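Hypothetical protein TT1465 (Thermus thermophilus, PDB 1WEK) is of unknown function but belongs to the SLOG clan of Rossmann-like proteins, with a parallel beta-sheet flanked by helices. Local coordinates at residues A[23-28]-A[124-129]; A[31-36]-A[129-134]. All blocks are in the same frame, centred on the assembly; numbering follows the deposited sequence.

Contact 1. Residues A[23-28]-A[124-129]; sequences AEFVEG and RKVLFV
Gly28 and Leu127 mark the closest backbone approach of two helices that run in the same general direction, their CA atoms 6.7 Å apart. Because Gly28 carries no side chain, Leu127 can rest directly on the main chain of helix 17-34: its CD1 lies 3.9 Å from Gly28 CA, and CD2 lies 3.9 Å from Gly28 C. Both methyls of this leucine thus touch the backbone of Gly28. Leu127 also packs on Leu118 and Leu98, which belong to strands of the sheet.

Phe25, about a turn before Gly28, meets Val126, the neighbour of Leu127, at the second point of contact. CG of Phe25 sits anti to its own carbonyl carbon (chi1 -90°), and the ring reaches across to the neighbouring helix with its CE2 corner leading. Val126 meets that corner at the ring edge: CB lies nearly in the ring plane, 3.8 Å from Phe25 CE2, and both methyls, CG1 and CG2, each 3.9 Å from Phe25 CE2, sit to one side of that plane. The two side chains cross at about a right angle. Phe25 also packs on Phe122 and Val123 of its own chain, while Leu18 and Phe122 of the second subunit cover Phe25 and Val126 respectively. The contact is purely apolar and largely buried. It pairs two helices beside a parallel sheet, with a glycine allowing close approach, in the layered alpha/beta architecture of a Rossmann-like fold.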
ATOM      1  N   ALA A  23       1.244 -10.106  -0.070  1.00 17.38           N
ATOM      2  CA  ALA A  23       2.278 -10.694   0.769  1.00 20.27           C
ATOM      3  C   ALA A  23       2.861 -11.929   0.084  1.00 19.14           C
ATOM      4  O   ALA A  23       4.068 -12.148   0.112  1.00 20.04           O
ATOM      5  CB  ALA A  23       1.691 -11.076   2.135  1.00 15.94           C
ATOM      6  N   GLU A  24       1.997 -12.726  -0.539  1.00 20.24           N
ATOM      7  CA  GLU A  24       2.444 -13.937  -1.223  1.00 20.74           C
ATOM      8  C   GLU A  24       3.260 -13.618  -2.473  1.00 21.00           C
ATOM      9  O   GLU A  24       4.253 -14.285  -2.743  1.00 25.30           O
ATOM     10  CB  GLU A  24       1.247 -14.839  -1.554  1.00 22.72           C
ATOM     11  CG  GLU A  24       0.579 -15.434  -0.314  1.00 21.25           C
ATOM     12  CD  GLU A  24      -0.604 -16.341  -0.638  1.00 29.87           C
ATOM     13  OE1 GLU A  24      -1.172 -16.949   0.300  1.00 31.34           O
ATOM     14  OE2 GLU A  24      -0.969 -16.452  -1.827  1.00 29.30           O
ATOM     15  N   PHE A  25       2.850 -12.600  -3.227  1.00 21.32           N
ATOM     16  CA  PHE A  25       3.583 -12.181  -4.421  1.00 18.44           C
ATOM     17  C   PHE A  25       4.958 -11.659  -4.000  1.00 19.88           C
ATOM     18  O   PHE A  25       5.989 -12.084  -4.520  1.00 20.87           O
ATOM     19  CB  PHE A  25       2.842 -11.047  -5.141  1.00 18.45           C
ATOM     20  CG  PHE A  25       1.863 -11.513  -6.176  1.00 20.72           C
ATOM     21  CD1 PHE A  25       0.585 -10.954  -6.244  1.00 14.83           C
ATOM     22  CD2 PHE A  25       2.218 -12.502  -7.096  1.00 17.87           C
ATOM     23  CE1 PHE A  25      -0.330 -11.375  -7.217  1.00 20.57           C
ATOM     24  CE2 PHE A  25       1.306 -12.933  -8.074  1.00 16.51           C
ATOM     25  CZ  PHE A  25       0.037 -12.372  -8.136  1.00 17.44           C
ATOM     26  N   VAL A  26       4.958 -10.727  -3.050  1.00 20.87           N
ATOM     27  CA  VAL A  26       6.194 -10.133  -2.570  1.00 22.39           C
ATOM     28  C   VAL A  26       7.148 -11.170  -1.998  1.00 23.03           C
ATOM     29  O   VAL A  26       8.348 -11.141  -2.275  1.00 24.14           O
ATOM     30  CB  VAL A  26       5.914  -9.042  -1.505  1.00 22.37           C
ATOM     31  CG1 VAL A  26       7.226  -8.506  -0.952  1.00 20.85           C
ATOM     32  CG2 VAL A  26       5.140  -7.893  -2.139  1.00 22.28           C
ATOM     33  N   GLU A  27       6.617 -12.083  -1.197  1.00 25.54           N
ATOM     34  CA  GLU A  27       7.447 -13.122  -0.606  1.00 28.39           C
ATOM     35  C   GLU A  27       7.961 -14.022  -1.719  1.00 27.24           C
ATOM     36  O   GLU A  27       9.137 -14.397  -1.742  1.00 28.81           O
ATOM     37  CB  GLU A  27       6.644 -13.949   0.394  1.00 30.53           C
ATOM     38  CG  GLU A  27       7.508 -14.926   1.179  1.00 41.31           C
ATOM     39  CD  GLU A  27       6.698 -15.887   2.022  1.00 46.03           C
ATOM     40  OE1 GLU A  27       7.299 -16.832   2.584  1.00 49.58           O
ATOM     41  OE2 GLU A  27       5.462 -15.700   2.123  1.00 49.26           O
ATOM     42  N   GLY A  28       7.070 -14.366  -2.645  1.00 25.17           N
ATOM     43  CA  GLY A  28       7.459 -15.206  -3.760  1.00 23.30           C
ATOM     44  C   GLY A  28       8.574 -14.574  -4.581  1.00 23.02           C
ATOM     45  O   GLY A  28       9.537 -15.255  -4.951  1.00 21.16           O
ATOM     46  N   ARG A 124       0.565 -18.745  -7.323  1.00 17.17           N
ATOM     47  CA  ARG A 124       1.434 -19.878  -7.606  1.00 18.75           C
ATOM     48  C   ARG A 124       1.759 -19.998  -9.106  1.00 19.71           C
ATOM     49  O   ARG A 124       2.912 -20.256  -9.477  1.00 15.26           O
ATOM     50  CB  ARG A 124       0.760 -21.144  -7.085  1.00 20.07           C
ATOM     51  CG  ARG A 124       1.366 -22.424  -7.560  1.00 21.74           C
ATOM     52  CD  ARG A 124       0.894 -23.564  -6.699  1.00 21.80           C
ATOM     53  NE  ARG A 124       0.263 -24.614  -7.476  1.00 22.54           N
ATOM     54  CZ  ARG A 124       0.256 -25.892  -7.122  1.00 22.23           C
ATOM     55  NH1 ARG A 124       0.859 -26.276  -6.008  1.00 20.88           N
ATOM     56  NH2 ARG A 124      -0.378 -26.780  -7.867  1.00 22.59           N
ATOM     57  N   LYS A 125       0.752 -19.792  -9.960  1.00 14.85           N
ATOM     58  CA  LYS A 125       0.932 -19.870 -11.412  1.00 12.82           C
ATOM     59  C   LYS A 125       1.880 -18.786 -11.911  1.00 14.19           C
ATOM     60  O   LYS A 125       2.604 -19.001 -12.879  1.00 17.42           O
ATOM     61  CB  LYS A 125      -0.398 -19.687 -12.150  1.00 15.54           C
ATOM     62  CG  LYS A 125      -1.489 -20.701 -11.842  1.00 18.14           C
ATOM     63  CD  LYS A 125      -1.527 -21.809 -12.882  1.00 23.36           C
ATOM     64  CE  LYS A 125      -2.923 -22.406 -12.980  1.00 24.82           C
ATOM     65  NZ  LYS A 125      -3.926 -21.347 -13.302  1.00 22.75           N
ATOM     66  N   VAL A 126       1.848 -17.615 -11.275  1.00 15.06           N
ATOM     67  CA  VAL A 126       2.706 -16.514 -11.661  1.00 13.35           C
ATOM     68  C   VAL A 126       4.152 -16.868 -11.308  1.00 20.26           C
ATOM     69  O   VAL A 126       5.061 -16.674 -12.120  1.00 21.98           O
ATOM     70  CB  VAL A 126       2.307 -15.189 -10.941  1.00 19.12           C
ATOM     71  CG1 VAL A 126       3.440 -14.168 -11.054  1.00 16.87           C
ATOM     72  CG2 VAL A 126       1.032 -14.597 -11.562  1.00 13.23           C
ATOM     73  N   LEU A 127       4.364 -17.391 -10.103  1.00 15.38           N
ATOM     74  CA  LEU A 127       5.707 -17.756  -9.678  1.00 16.63           C
ATOM     75  C   LEU A 127       6.276 -18.876 -10.531  1.00 17.29           C
ATOM     76  O   LEU A 127       7.483 -19.013 -10.655  1.00 17.02           O
ATOM     77  CB  LEU A 127       5.700 -18.168  -8.200  1.00 14.55           C
ATOM     78  CG  LEU A 127       5.270 -17.026  -7.281  1.00 16.24           C
ATOM     79  CD1 LEU A 127       5.157 -17.517  -5.842  1.00 16.86           C
ATOM     80  CD2 LEU A 127       6.286 -15.887  -7.397  1.00 12.98           C
ATOM     81  N   PHE A 128       5.398 -19.679 -11.118  1.00 17.57           N
ATOM     82  CA  PHE A 128       5.828 -20.782 -11.964  1.00 17.77           C
ATOM     83  C   PHE A 128       6.445 -20.318 -13.291  1.00 16.57           C
ATOM     84  O   PHE A 128       7.272 -21.020 -13.876  1.00 15.72           O
ATOM     85  CB  PHE A 128       4.641 -21.710 -12.245  1.00 17.80           C
ATOM     86  CG  PHE A 128       4.639 -22.963 -11.420  1.00 18.69           C
ATOM     87  CD1 PHE A 128       3.498 -23.348 -10.713  1.00 20.53           C
ATOM     88  CD2 PHE A 128       5.766 -23.778 -11.371  1.00 16.82           C
ATOM     89  CE1 PHE A 128       3.477 -24.530  -9.969  1.00 18.38           C
ATOM     90  CE2 PHE A 128       5.760 -24.967 -10.630  1.00 20.74           C
ATOM     91  CZ  PHE A 128       4.607 -25.343  -9.929  1.00 20.49           C
ATOM     92  N   VAL A 129       6.048 -19.144 -13.772  1.00 17.43           N
ATOM     93  CA  VAL A 129       6.583 -18.655 -15.046  1.00 20.11           C
ATOM     94  C   VAL A 129       7.565 -17.493 -14.914  1.00 19.93           C
ATOM     95  O   VAL A 129       8.555 -17.422 -15.647  1.00 17.49           O
ATOM     96  CB  VAL A 129       5.446 -18.211 -16.010  1.00 20.04           C
ATOM     97  CG1 VAL A 129       4.429 -19.325 -16.173  1.00 17.64           C
ATOM     98  CG2 VAL A 129       4.768 -16.984 -15.475  1.00 22.81           C
TER

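Contact 2. Residues A[31-36]-A[129-134]; sequences TLSELQ and VRYAVG
Tyr131 turns its ring toward Leu32 and Ser33 by placing CG anti to its own carbonyl carbon (chi1 -55°). Ser33 has the same first-torsion arrangement, which brings OG beside its backbone N and level with the phenol end of the tyrosine.

Leu32 comes in over one face of the ring. Its CB is 3.9 Å from the centroid of the Tyr131 ring and 22° off the ring normal, a CH-pi contact displaced toward the rim. The nearest ring atom is Tyr131 CD1, 3.7 Å from Leu32 CB, and Leu32 CD1 adds a second touch at 3.8 Å from Tyr131 CD1. The backbone N of Ser33 lies over the same face. Farther out along the ring, Ser33 OG stands 3.0 Å from Tyr131 OH, a weak hydrogen bond at most, and the same OG is 3.4 Å from Tyr131 CE2. Phe29 O and His12 O of the second subunit are weak rivals of Tyr131 OH for the one serine proton.

Arg130, next in the chain to Tyr131, folds back on it: NH1 donates to Tyr131 OH at 2.9 Å, with the oxygen almost exactly in the guanidinium plane but the N-H...O angle bent to 137°. Arg130 also lies against the Phe29 ring in a cation-pi contact, and its NH1 bonds to the backbone O of Glu13 of the second subunit. The phenol oxygen is therefore held by Arg130 NH1, with Ser33 OG a weaker neighbour, which probably limits movement of the outer end of the ring; the adjacent guanidinium probably polarises this oxygen, and the polar cluster ties the C-terminal part of helix 17-34 to the subunit boundary.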
ATOM      1  N   THR A  31      11.996 -14.559  -2.600  1.00 29.80           N
ATOM      2  CA  THR A  31      12.567 -15.891  -2.525  1.00 28.51           C
ATOM      3  C   THR A  31      13.143 -16.385  -3.845  1.00 28.56           C
ATOM      4  O   THR A  31      14.344 -16.636  -3.946  1.00 32.72           O
ATOM      5  CB  THR A  31      11.510 -16.873  -2.015  1.00 27.41           C
ATOM      6  OG1 THR A  31      11.069 -16.437  -0.728  1.00 31.25           O
ATOM      7  CG2 THR A  31      12.062 -18.270  -1.905  1.00 24.54           C
ATOM      8  N   LEU A  32      12.306 -16.511  -4.866  1.00 26.51           N
ATOM      9  CA  LEU A  32      12.780 -17.006  -6.154  1.00 24.11           C
ATOM     10  C   LEU A  32      13.846 -16.121  -6.784  1.00 24.34           C
ATOM     11  O   LEU A  32      14.716 -16.621  -7.484  1.00 25.32           O
ATOM     12  CB  LEU A  32      11.603 -17.192  -7.131  1.00 24.73           C
ATOM     13  CG  LEU A  32      10.435 -18.057  -6.627  1.00 22.81           C
ATOM     14  CD1 LEU A  32       9.549 -18.478  -7.786  1.00 21.43           C
ATOM     15  CD2 LEU A  32      10.973 -19.294  -5.917  1.00 24.96           C
ATOM     16  N   SER A  33      13.780 -14.813  -6.547  1.00 26.59           N
ATOM     17  CA  SER A  33      14.770 -13.883  -7.104  1.00 30.36           C
ATOM     18  C   SER A  33      16.184 -14.141  -6.598  1.00 29.82           C
ATOM     19  O   SER A  33      17.155 -13.890  -7.307  1.00 31.47           O
ATOM     20  CB  SER A  33      14.414 -12.433  -6.773  1.00 31.03           C
ATOM     21  OG  SER A  33      13.395 -11.962  -7.625  1.00 38.21           O
ATOM     22  N   GLU A  34      16.298 -14.629  -5.366  1.00 32.05           N
ATOM     23  CA  GLU A  34      17.601 -14.901  -4.773  1.00 33.44           C
ATOM     24  C   GLU A  34      18.276 -16.160  -5.290  1.00 31.62           C
ATOM     25  O   GLU A  34      19.501 -16.260  -5.255  1.00 36.40           O
ATOM     26  CB  GLU A  34      17.484 -14.994  -3.255  1.00 37.42           C
ATOM     27  CG  GLU A  34      16.994 -13.732  -2.585  1.00 43.30           C
ATOM     28  CD  GLU A  34      16.798 -13.924  -1.096  1.00 47.91           C
ATOM     29  OE1 GLU A  34      16.284 -12.993  -0.436  1.00 52.91           O
ATOM     30  OE2 GLU A  34      17.158 -15.008  -0.588  1.00 47.98           O
ATOM     31  N   LEU A  35      17.498 -17.129  -5.758  1.00 29.70           N
ATOM     32  CA  LEU A  35      18.100 -18.360  -6.265  1.00 28.80           C
ATOM     33  C   LEU A  35      19.136 -18.010  -7.328  1.00 28.95           C
ATOM     34  O   LEU A  35      18.979 -17.033  -8.060  1.00 30.86           O
ATOM     35  CB  LEU A  35      17.024 -19.286  -6.829  1.00 25.04           C
ATOM     36  CG  LEU A  35      15.973 -19.641  -5.771  1.00 25.19           C
ATOM     37  CD1 LEU A  35      15.002 -20.677  -6.319  1.00 23.81           C
ATOM     38  CD2 LEU A  35      16.664 -20.169  -4.523  1.00 21.84           C
ATOM     39  N   GLN A  36      20.192 -18.810  -7.411  1.00 30.80           N
ATOM     40  CA  GLN A  36      21.263 -18.550  -8.359  1.00 30.45           C
ATOM     41  C   GLN A  36      21.501 -19.619  -9.406  1.00 28.81           C
ATOM     42  O   GLN A  36      22.617 -19.798  -9.893  1.00 30.77           O
ATOM     43  CB  GLN A  36      22.548 -18.258  -7.590  1.00 33.49           C
ATOM     44  CG  GLN A  36      22.435 -16.963  -6.795  1.00 41.11           C
ATOM     45  CD  GLN A  36      23.684 -16.631  -6.010  1.00 44.46           C
ATOM     46  OE1 GLN A  36      24.778 -16.496  -6.572  1.00 46.03           O
ATOM     47  NE2 GLN A  36      23.529 -16.490  -4.698  1.00 44.85           N
ATOM     48  N   VAL A 129       6.048 -19.144 -13.772  1.00 17.43           N
ATOM     49  CA  VAL A 129       6.583 -18.655 -15.046  1.00 20.11           C
ATOM     50  C   VAL A 129       7.565 -17.493 -14.914  1.00 19.93           C
ATOM     51  O   VAL A 129       8.555 -17.422 -15.647  1.00 17.49           O
ATOM     52  CB  VAL A 129       5.446 -18.211 -16.010  1.00 20.04           C
ATOM     53  CG1 VAL A 129       4.429 -19.325 -16.173  1.00 17.64           C
ATOM     54  CG2 VAL A 129       4.768 -16.984 -15.475  1.00 22.81           C
ATOM     55  N   ARG A 130       7.297 -16.593 -13.974  1.00 19.62           N
ATOM     56  CA  ARG A 130       8.134 -15.419 -13.783  1.00 23.51           C
ATOM     57  C   ARG A 130       9.626 -15.701 -13.864  1.00 24.27           C
ATOM     58  O   ARG A 130      10.370 -14.927 -14.459  1.00 26.40           O
ATOM     59  CB  ARG A 130       7.819 -14.758 -12.441  1.00 28.14           C
ATOM     60  CG  ARG A 130       8.182 -13.269 -12.381  1.00 34.30           C
ATOM     61  CD  ARG A 130       7.480 -12.611 -11.190  1.00 38.70           C
ATOM     62  NE  ARG A 130       7.246 -11.174 -11.362  1.00 38.97           N
ATOM     63  CZ  ARG A 130       8.007 -10.210 -10.848  1.00 39.36           C
ATOM     64  NH1 ARG A 130       9.077 -10.508 -10.116  1.00 35.08           N
ATOM     65  NH2 ARG A 130       7.685  -8.940 -11.052  1.00 36.24           N
ATOM     66  N   TYR A 131      10.062 -16.816 -13.293  1.00 22.90           N
ATOM     67  CA  TYR A 131      11.483 -17.134 -13.287  1.00 25.98           C
ATOM     68  C   TYR A 131      11.877 -18.404 -14.033  1.00 24.54           C
ATOM     69  O   TYR A 131      12.954 -18.935 -13.797  1.00 27.52           O
ATOM     70  CB  TYR A 131      11.968 -17.241 -11.831  1.00 25.93           C
ATOM     71  CG  TYR A 131      11.679 -16.011 -10.998  1.00 28.95           C
ATOM     72  CD1 TYR A 131      10.454 -15.856 -10.339  1.00 30.15           C
ATOM     73  CD2 TYR A 131      12.603 -14.969 -10.920  1.00 30.85           C
ATOM     74  CE1 TYR A 131      10.156 -14.690  -9.633  1.00 30.09           C
ATOM     75  CE2 TYR A 131      12.314 -13.800 -10.219  1.00 34.07           C
ATOM     76  CZ  TYR A 131      11.090 -13.666  -9.583  1.00 35.14           C
ATOM     77  OH  TYR A 131      10.790 -12.491  -8.928  1.00 38.86           O
ATOM     78  N   ALA A 132      11.032 -18.894 -14.929  1.00 21.92           N
ATOM     79  CA  ALA A 132      11.352 -20.136 -15.633  1.00 20.78           C
ATOM     80  C   ALA A 132      12.113 -19.989 -16.948  1.00 19.28           C
ATOM     81  O   ALA A 132      11.937 -19.020 -17.683  1.00 19.33           O
ATOM     82  CB  ALA A 132      10.077 -20.933 -15.877  1.00 15.95           C
ATOM     83  N   VAL A 133      12.948 -20.987 -17.233  1.00 17.21           N
ATOM     84  CA  VAL A 133      13.726 -21.045 -18.458  1.00 16.15           C
ATOM     85  C   VAL A 133      13.194 -22.224 -19.260  1.00 16.13           C
ATOM     86  O   VAL A 133      13.720 -22.558 -20.325  1.00 17.71           O
ATOM     87  CB  VAL A 133      15.239 -21.270 -18.175  1.00 16.55           C
ATOM     88  CG1 VAL A 133      15.822 -20.082 -17.426  1.00 10.61           C
ATOM     89  CG2 VAL A 133      15.432 -22.536 -17.360  1.00 18.60           C
ATOM     90  N   GLY A 134      12.145 -22.857 -18.737  1.00 16.76           N
ATOM     91  CA  GLY A 134      11.543 -24.006 -19.408  1.00 17.28           C
ATOM     92  C   GLY A 134      10.401 -24.643 -18.613  1.00 18.20           C
ATOM     93  O   GLY A 134      10.248 -24.373 -17.424  1.00 17.56           O
TER

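How the contacts relate
Both contacts join helix 17-34 to the 121-130 region on the same side of the chain's centre, their centres about 10 Å apart, and Val129 belongs to both. Contact 1 is the more buried and entirely apolar, joining helix to helix. Contact 2, only partly buried, lies near the C-terminal part of helix 17-34, where the chain passes from helix 121-130 into strand 132-137, so hydroxyls and a guanidinium join its hydrophobic packing. The two meet directly, with Leu127 O 3.6 Å from Leu32 CD1. Each also reaches the second subunit, contact 1 through hydrophobic packing, with the salt bridge of Lys125 to Glu150 of that subunit nearby, and contact 2 through hydrogen bonds to backbone oxygens, some weak.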